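Local coordinates for integron cassette protein (Vibrio cholerae, PDB 3G1J), which is of unknown function, a product of a mobile gene cassette that belongs to an uncharacterised family of the SH3 clan, at residues M77-A80 against H81-S85. Residues are numbered along the deposited sequence; the frame is centred on the assembly and turned at random.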
loop_
_atom_site.group_PDB
_atom_site.type_symbol
_atom_site.label_atom_id
_atom_site.label_comp_id
_atom_site.label_asym_id
_atom_site.label_seq_id
_atom_site.Cartn_x
_atom_site.Cartn_y
_atom_site.Cartn_z
HETATM N N MSE A 77 4.128 2.978 10.738
HETATM C CA MSE A 77 5.166 1.945 10.663
HETATM C C MSE A 77 4.521 0.585 10.899
HETATM O O MSE A 77 4.883 -0.395 10.261
HETATM C CB MSE A 77 6.311 2.177 11.677
HETATM C CG MSE A 77 7.454 1.101 11.651
HETATM SE SE MSE A 77 8.941 1.467 12.891
HETATM C CE MSE A 77 8.305 3.171 13.209
ATOM N N GLU A 78 3.561 0.536 11.822
ATOM C CA GLU A 78 2.827 -0.702 12.104
ATOM C C GLU A 78 2.363 -1.394 10.825
ATOM O O GLU A 78 2.490 -2.611 10.686
ATOM C CB GLU A 78 1.632 -0.434 13.033
ATOM C CG GLU A 78 0.455 -1.423 12.880
ATOM C CD GLU A 78 0.783 -2.849 13.308
ATOM O OE1 GLU A 78 1.795 -3.053 14.007
ATOM O OE2 GLU A 78 0.015 -3.770 12.948
ATOM N N ILE A 79 1.841 -0.621 9.877
ATOM C CA ILE A 79 1.320 -1.209 8.651
ATOM C C ILE A 79 2.444 -1.545 7.684
ATOM O O ILE A 79 2.529 -2.663 7.175
ATOM C CB ILE A 79 0.287 -0.284 7.971
ATOM C CG1 ILE A 79 -0.958 -0.160 8.853
ATOM C CG2 ILE A 79 -0.103 -0.824 6.605
ATOM C CD1 ILE A 79 -1.722 1.125 8.633
ATOM N N ALA A 80 3.310 -0.565 7.446
ATOM C CA ALA A 80 4.422 -0.707 6.508
ATOM C C ALA A 80 5.369 -1.850 6.892
ATOM O O ALA A 80 5.924 -2.523 6.018
ATOM C CB ALA A 80 5.185 0.620 6.418
ATOM N N HIS A 81 5.538 -2.068 8.197
ATOM C CA HIS A 81 6.461 -3.067 8.737
ATOM C C HIS A 81 5.831 -4.446 8.947
ATOM O O HIS A 81 6.531 -5.406 9.292
ATOM C CB HIS A 81 7.011 -2.595 10.087
ATOM C CG HIS A 81 8.243 -1.757 9.977
ATOM N ND1 HIS A 81 9.153 -1.633 11.005
ATOM C CD2 HIS A 81 8.728 -1.022 8.951
ATOM C CE1 HIS A 81 10.140 -0.842 10.620
ATOM N NE2 HIS A 81 9.905 -0.459 9.377
ATOM N N HIS A 82 4.517 -4.536 8.772
ATOM C CA HIS A 82 3.805 -5.801 8.962
ATOM C C HIS A 82 2.762 -5.996 7.874
ATOM O O HIS A 82 1.596 -6.264 8.160
ATOM C CB HIS A 82 3.122 -5.828 10.331
ATOM C CG HIS A 82 4.060 -5.613 11.474
ATOM N ND1 HIS A 82 4.253 -4.377 12.055
ATOM C CD2 HIS A 82 4.873 -6.472 12.131
ATOM C CE1 HIS A 82 5.142 -4.489 13.027
ATOM N NE2 HIS A 82 5.539 -5.746 13.090
ATOM N N LEU A 83 3.173 -5.865 6.618
ATOM C CA LEU A 83 2.213 -5.868 5.521
ATOM C C LEU A 83 1.375 -7.150 5.437
ATOM O O LEU A 83 0.221 -7.127 4.988
ATOM C CB LEU A 83 2.933 -5.612 4.201
ATOM C CG LEU A 83 3.392 -4.159 4.105
ATOM C CD1 LEU A 83 4.342 -3.970 2.929
ATOM C CD2 LEU A 83 2.180 -3.254 3.974
ATOM N N ASP A 84 1.944 -8.266 5.886
ATOM C CA ASP A 84 1.195 -9.516 5.863
ATOM C C ASP A 84 0.078 -9.591 6.912
ATOM O O ASP A 84 -0.735 -10.506 6.877
ATOM C CB ASP A 84 2.120 -10.743 5.942
ATOM C CG ASP A 84 3.162 -10.637 7.038
ATOM O OD1 ASP A 84 3.268 -9.584 7.706
ATOM O OD2 ASP A 84 3.890 -11.630 7.222
ATOM N N SER A 85 0.025 -8.623 7.819
ATOM C CA SER A 85 -1.102 -8.510 8.740
ATOM C C SER A 85 -2.278 -7.835 8.038
ATOM O O SER A 85 -3.408 -7.917 8.507
ATOM C CB SER A 85 -0.727 -7.677 9.974
ATOM O OG SER A 85 0.201 -8.331 10.837
HETATM O O HOH W 1 6.048 -5.730 5.995
#
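One face of the H81 imidazole is taken by the side chain of M77, a selenomethionine four residues earlier: its CG sits 3.3 Å from the ring centroid and only 12° off the normal, a CH-pi contact over the centre of the ring. The selenium continues past the ND1-CE1 side, SE lying obliquely at 3.9 Å from the same centroid, a chalcogen-aromatic approach. CG of M77 is anti to the backbone N, beside the carbonyl carbon, and from there meets the ring; the backbone carbon of A80 stands at the ring edge. The H82 ring works through its edge instead. ND1 of H82 donates to E78 O over 2.8 Å, and that oxygen lies 1° out of the ring plane, which would help hold the ring's rotation. The E78 and H82 side chains cross at about a right angle, yet the carboxylate plane is turned only 24° from the ring. OE1 of E78 comes to 3.4 Å from H82 ND1 at an angle too poor for a bond, while OE2 is hydrogen-bonded to the Y86 hydroxyl.

Main-chain bonds set this frame. H81 N reaches M77 O at 2.7 Å, an i+4 bond of the helical turn, whereas H82 N bonds I79 O at 3.2 Å, an i+3 step. A bridging water donates to A80 O and accepts from L83 N. On the inner side L83 CD2 touches I79 CG2 at 4.2 Å, and L83 also packs on V13. Chemically, the carbonyls of M77 and I79 take backbone N-H donors, that of E78 the H82 imidazole, and that of A80 a water; the ND1 bond requires a proton on that nitrogen, and the nearby carboxylate would probably stabilise a positive H82 ring.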